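Local coordinates for Uly1 (Catenovulum maritimum, PDB 7DRQ), which is an ulvan lyase of polysaccharide lyase family 24, probably cleaving the marine algal polysaccharide ulvan, and binds calcium ions, at residues S223-V228 / N247-G252; K254-N259 / R279-P284. All blocks are in the same frame, centred on the assembly; numbering follows the deposited sequence.

How the interactions relate
Going from the N terminus, interaction 1 comes first: residues 223-228 enter strand 225-234, the chain turns back through edge strand 239-245, and residues 247-252 return to the strand's beginning, closing a loop of 18 intervening residues. Interaction 2 opens afterwards, in series: residues 254-259 lead into the hairpin of strands 261-269 and 272-280, and residues 279-284 come back after 19 residues. The two loops neither nest nor cross. The linker between the two neighbouring antiparallel sheets supplies a segment to each contact, whose centres are about 9 Å apart. K254 NZ with L249 O and N259 OD1 with G252 N probably form hydrogen bonds between them.

Interaction 1: residues S223-V228 / N247-G252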
loop_
_atom_site.group_PDB
_atom_site.type_symbol
_atom_site.label_atom_id
_atom_site.label_comp_id
_atom_site.label_asym_id
_atom_site.label_seq_id
_atom_site.Cartn_x
_atom_site.Cartn_y
_atom_site.Cartn_z
ATOM N N SER A 223 -8.377 12.860 6.821
ATOM C CA SER A 223 -8.319 13.527 5.526
ATOM C C SER A 223 -8.273 15.049 5.632
ATOM O O SER A 223 -8.043 15.709 4.612
ATOM C CB SER A 223 -9.519 13.106 4.674
ATOM O OG SER A 223 -10.710 13.645 5.219
ATOM N N HIS A 224 -8.485 15.627 6.817
ATOM C CA HIS A 224 -8.322 17.069 7.009
ATOM C C HIS A 224 -7.024 17.440 7.711
ATOM O O HIS A 224 -6.642 18.614 7.689
ATOM C CB HIS A 224 -9.500 17.642 7.801
ATOM C CG HIS A 224 -10.799 17.543 7.077
ATOM N ND1 HIS A 224 -11.307 18.573 6.316
ATOM C CD2 HIS A 224 -11.692 16.531 6.988
ATOM C CE1 HIS A 224 -12.458 18.194 5.783
ATOM N NE2 HIS A 224 -12.717 16.966 6.187
ATOM N N ASP A 225 -6.334 16.468 8.310
ATOM C CA ASP A 225 -5.139 16.739 9.113
ATOM C C ASP A 225 -4.397 15.402 9.189
ATOM O O ASP A 225 -4.670 14.587 10.071
ATOM C CB ASP A 225 -5.502 17.263 10.492
ATOM C CG ASP A 225 -4.302 17.774 11.280
ATOM O OD1 ASP A 225 -3.250 18.078 10.682
ATOM O OD2 ASP A 225 -4.418 17.881 12.522
ATOM N N GLY A 226 -3.498 15.179 8.240
ATOM C CA GLY A 226 -2.861 13.878 8.104
ATOM C C GLY A 226 -1.381 13.999 7.807
ATOM O O GLY A 226 -0.931 14.938 7.150
ATOM N N ARG A 227 -0.621 13.011 8.282
ATOM C CA ARG A 227 0.815 12.972 8.046
ATOM C C ARG A 227 1.231 11.553 7.704
ATOM O O ARG A 227 0.504 10.589 7.964
ATOM C CB ARG A 227 1.624 13.464 9.261
ATOM C CG ARG A 227 1.412 12.664 10.540
ATOM C CD ARG A 227 2.460 13.054 11.591
ATOM N NE ARG A 227 2.171 12.462 12.900
ATOM C CZ ARG A 227 2.428 13.056 14.059
ATOM N NH1 ARG A 227 2.984 14.256 14.079
ATOM N NH2 ARG A 227 2.135 12.442 15.196
ATOM N N VAL A 228 2.404 11.440 7.093
ATOM C CA VAL A 228 3.096 10.164 6.950
ATOM C C VAL A 228 4.102 10.051 8.083
ATOM O O VAL A 228 4.876 10.990 8.332
ATOM C CB VAL A 228 3.784 10.050 5.581
ATOM C CG1 VAL A 228 4.752 8.862 5.570
ATOM C CG2 VAL A 228 2.720 9.862 4.482
ATOM N N ASN A 247 5.880 14.808 7.598
ATOM C CA ASN A 247 5.242 16.115 7.640
ATOM C C ASN A 247 4.483 16.242 8.954
ATOM O O ASN A 247 4.183 15.250 9.629
ATOM C CB ASN A 247 4.313 16.344 6.419
ATOM C CG ASN A 247 3.091 15.430 6.413
ATOM O OD1 ASN A 247 3.213 14.205 6.391
ATOM N ND2 ASN A 247 1.910 16.029 6.427
ATOM N N VAL A 248 4.190 17.486 9.340
ATOM C CA VAL A 248 3.572 17.731 10.637
ATOM C C VAL A 248 2.076 17.437 10.585
ATOM O O VAL A 248 1.445 17.392 9.525
ATOM C CB VAL A 248 3.821 19.176 11.098
ATOM C CG1 VAL A 248 5.310 19.509 11.069
ATOM C CG2 VAL A 248 3.023 20.149 10.215
ATOM N N LEU A 249 1.499 17.252 11.766
ATOM C CA LEU A 249 0.073 17.469 11.940
ATOM C C LEU A 249 -0.143 18.895 12.424
ATOM O O LEU A 249 0.767 19.537 12.962
ATOM C CB LEU A 249 -0.531 16.473 12.929
ATOM C CG LEU A 249 -0.561 15.002 12.501
ATOM C CD1 LEU A 249 -0.886 14.107 13.675
ATOM C CD2 LEU A 249 -1.559 14.780 11.360
ATOM N N GLY A 250 -1.351 19.399 12.198
ATOM C CA GLY A 250 -1.663 20.769 12.590
ATOM C C GLY A 250 -0.829 21.804 11.868
ATOM O O GLY A 250 -0.402 22.793 12.477
ATOM N N ALA A 251 -0.580 21.600 10.574
ATOM C CA ALA A 251 0.247 22.533 9.819
ATOM C C ALA A 251 -0.330 23.944 9.808
ATOM O O ALA A 251 0.422 24.900 9.611
ATOM C CB ALA A 251 0.424 22.046 8.376
ATOM N N GLY A 252 -1.641 24.090 10.001
ATOM C CA GLY A 252 -2.280 25.399 9.990
ATOM C C GLY A 252 -1.887 26.308 11.136
ATOM O O GLY A 252 -2.218 27.500 11.097
HETATM O O HOH W 1 -1.856 19.657 8.855
#
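Residues N247-L249 run antiparallel to D225-R227, with the CA atoms of R227 and N247 5.4 Å apart and those of D225 and L249 6.0 Å. The strand belongs to a four-stranded antiparallel sheet, consistent with a blade of the beta-propeller that this BNR-type family predicts, and the second segment leads on to the next sheet. The N247 carboxamide grips the backbone of the two residues that flank R227 in sequence: ND2 donates to G226 O (3.1 Å), in the carbonyl plane on a lone pair, and OD1 accepts V228 N (3.0 Å, 160°). Two bonds thus fix the rotation of this amide, and an alanine here would probably leave G226 O and V228 N without these mates and open a gap beside R227 CA. R227 CG lies between its backbone N and carbonyl carbon (chi1 60°), and the extended chain crosses L249 at about a right angle. L249 CD1 sits 3.5 Å above the R227 guanidinium plane, over its centre, while R227 NH2 donates to Q220 OE1. The other methyl of L249, CD2, lies 3.6 Å from G226 CA. G250, whose positive phi favours glycine, donates its N-H to D225 OD1 on the syn lone pair, nearly straight (168°). Water 1, 2.8 Å from D225 OD1, accepts the N-H of A251.

Interaction 2: residues K254-N259 / R279-P284; sequences KGEIKN and RRFNLP. With CA (calcium ion), chain E.
The F281 ring presents its edge to E256 CG, 3.9 Å from F281 CZ, and K258 O, 3.8 Å from F281 CE1, both in the ring plane. R279 CD lies on one ring face, offset toward the rim, and F281 CE2 sits 3.1 Å above the R279 guanidinium plane, over its centre. Waters 2 and 3 lie in plane at the guanidinium edge, each accepting from NH1 and donating to E256 OE2. They link carboxylate and guanidinium, whose planes are 75° apart and whose direct salt bridge, E256 OE2 to R279 NH1, is long at 4.0 Å; D291 is the stronger partner of R279. E256 OE1 accepts the N-H of I257 on its anti lone pair. The contact joins the linker before strand 261-269 to the calcium-binding loop after strand 272-280; these strands pair in one antiparallel sheet, consistent with a propeller blade. A bend at chi4 (-52°) places K258 NZ for a weak hydrogen bond to F281 O and a shorter one, 2.7 Å, to water 4, which also takes an N-H of N282 ND2, itself bonded to S223. K258 CD packs 3.7 Å from L283 CD2. L283 O binds calcium at 2.3 Å, alongside D285 OD1, F287 O and four waters.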
loop_
_atom_site.group_PDB
_atom_site.type_symbol
_atom_site.label_atom_id
_atom_site.label_comp_id
_atom_site.label_asym_id
_atom_site.label_seq_id
_atom_site.Cartn_x
_atom_site.Cartn_y
_atom_site.Cartn_z
ATOM N N LYS A 254 1.465 25.929 12.324
ATOM C CA LYS A 254 2.909 25.754 12.353
ATOM C C LYS A 254 3.598 26.379 11.150
ATOM O O LYS A 254 4.801 26.172 10.964
ATOM C CB LYS A 254 3.249 24.261 12.462
ATOM C CG LYS A 254 2.603 23.619 13.675
ATOM C CD LYS A 254 2.971 22.154 13.849
ATOM C CE LYS A 254 2.307 21.600 15.094
ATOM N NZ LYS A 254 2.278 20.120 15.124
ATOM N N GLY A 255 2.873 27.137 10.332
ATOM C CA GLY A 255 3.493 27.824 9.219
ATOM C C GLY A 255 2.729 27.761 7.909
ATOM O O GLY A 255 2.973 28.577 7.019
ATOM N N GLU A 256 1.816 26.805 7.769
ATOM C CA GLU A 256 1.004 26.692 6.562
ATOM C C GLU A 256 -0.300 27.475 6.731
ATOM O O GLU A 256 -0.708 27.807 7.843
ATOM C CB GLU A 256 0.717 25.217 6.252
ATOM C CG GLU A 256 -0.006 24.926 4.902
ATOM C CD GLU A 256 0.691 25.523 3.688
ATOM O OE1 GLU A 256 0.623 26.759 3.494
ATOM O OE2 GLU A 256 1.304 24.758 2.920
ATOM N N ILE A 257 -0.960 27.772 5.603
ATOM C CA ILE A 257 -2.191 28.557 5.686
ATOM C C ILE A 257 -3.309 27.789 6.383
ATOM O O ILE A 257 -4.244 28.408 6.907
ATOM C CB ILE A 257 -2.658 29.018 4.295
ATOM C CG1 ILE A 257 -2.900 27.814 3.381
ATOM C CG2 ILE A 257 -1.655 29.973 3.680
ATOM C CD1 ILE A 257 -3.699 28.141 2.136
ATOM N N LYS A 258 -3.213 26.463 6.442
ATOM C CA LYS A 258 -4.300 25.595 6.869
ATOM C C LYS A 258 -3.716 24.208 7.085
ATOM O O LYS A 258 -2.666 23.874 6.531
ATOM C CB LYS A 258 -5.418 25.555 5.812
ATOM C CG LYS A 258 -6.663 24.750 6.156
ATOM C CD LYS A 258 -7.503 24.578 4.914
ATOM C CE LYS A 258 -8.844 23.883 5.177
ATOM N NZ LYS A 258 -8.727 22.611 5.912
ATOM N N ASN A 259 -4.402 23.406 7.894
ATOM C CA ASN A 259 -4.076 21.988 7.970
ATOM C C ASN A 259 -4.229 21.339 6.596
ATOM O O ASN A 259 -4.990 21.803 5.751
ATOM C CB ASN A 259 -4.996 21.281 8.966
ATOM C CG ASN A 259 -4.737 21.688 10.408
ATOM O OD1 ASN A 259 -3.734 22.336 10.730
ATOM N ND2 ASN A 259 -5.659 21.312 11.284
ATOM N N ARG A 279 -1.574 16.415 -2.223
ATOM C CA ARG A 279 -2.026 17.072 -1.005
ATOM C C ARG A 279 -3.541 17.245 -1.061
ATOM O O ARG A 279 -4.099 17.509 -2.125
ATOM C CB ARG A 279 -1.328 18.434 -0.846
ATOM C CG ARG A 279 -2.042 19.398 0.108
ATOM C CD ARG A 279 -1.314 20.748 0.213
ATOM N NE ARG A 279 -1.332 21.475 -1.054
ATOM C CZ ARG A 279 -0.504 22.478 -1.352
ATOM N NH1 ARG A 279 0.385 22.878 -0.456
ATOM N NH2 ARG A 279 -0.603 23.109 -2.522
ATOM N N ARG A 280 -4.222 17.067 0.071
ATOM C CA ARG A 280 -5.619 17.458 0.167
ATOM C C ARG A 280 -5.695 18.615 1.146
ATOM O O ARG A 280 -5.385 18.450 2.330
ATOM C CB ARG A 280 -6.543 16.321 0.617
ATOM C CG ARG A 280 -8.023 16.753 0.589
ATOM C CD ARG A 280 -8.990 15.622 0.972
ATOM N NE ARG A 280 -8.912 14.476 0.067
ATOM C CZ ARG A 280 -9.684 13.397 0.156
ATOM N NH1 ARG A 280 -10.626 13.326 1.086
ATOM N NH2 ARG A 280 -9.524 12.387 -0.697
ATOM N N PHE A 281 -6.111 19.757 0.694
ATOM C CA PHE A 281 -6.199 20.923 1.537
ATOM C C PHE A 281 -7.603 21.164 2.096
ATOM O O PHE A 281 -7.735 21.843 3.028
ATOM C CB PHE A 281 -5.853 22.193 0.731
ATOM C CG PHE A 281 -4.593 22.883 1.114
ATOM C CD1 PHE A 281 -4.261 23.102 2.398
ATOM C CD2 PHE A 281 -3.757 23.394 0.141
ATOM C CE1 PHE A 281 -3.108 23.741 2.731
ATOM C CE2 PHE A 281 -2.604 24.069 0.470
ATOM C CZ PHE A 281 -2.282 24.242 1.789
ATOM N N ASN A 282 -8.612 20.644 1.439
ATOM C CA ASN A 282 -9.992 20.871 1.852
ATOM C C ASN A 282 -10.324 22.351 1.907
ATOM O O ASN A 282 -11.128 22.786 2.735
ATOM C CB ASN A 282 -10.292 20.215 3.193
ATOM C CG ASN A 282 -9.948 18.737 3.197
ATOM O OD1 ASN A 282 -10.666 17.918 2.613
ATOM N ND2 ASN A 282 -8.845 18.398 3.854
ATOM N N LEU A 283 -9.702 23.129 1.056
ATOM C CA LEU A 283 -10.172 24.489 0.843
ATOM C C LEU A 283 -11.409 24.478 -0.045
ATOM O O LEU A 283 -11.528 23.637 -0.940
ATOM C CB LEU A 283 -9.100 25.324 0.169
ATOM C CG LEU A 283 -7.825 25.590 0.946
ATOM C CD1 LEU A 283 -6.713 25.922 -0.037
ATOM C CD2 LEU A 283 -8.069 26.743 1.912
ATOM N N PRO A 284 -12.339 25.416 0.154
ATOM C CA PRO A 284 -13.440 25.541 -0.810
ATOM C C PRO A 284 -12.907 26.172 -2.084
ATOM O O PRO A 284 -12.749 27.393 -2.166
ATOM C CB PRO A 284 -14.454 26.440 -0.086
ATOM C CG PRO A 284 -13.625 27.249 0.868
ATOM C CD PRO A 284 -12.412 26.416 1.232
HETATM CA CA CA E . -11.066 21.677 -2.111
HETATM O O HOH W 2 0.984 22.259 2.376
HETATM O O HOH W 3 2.608 24.808 0.440
HETATM O O HOH W 4 -7.451 20.251 5.551
HETATM O O HOH W 5 -10.119 19.505 -1.271
HETATM O O HOH W 6 -8.678 22.146 -1.672
HETATM O O HOH W 7 -13.395 22.326 -2.906
HETATM O O HOH W 8 -12.453 20.874 -0.448
#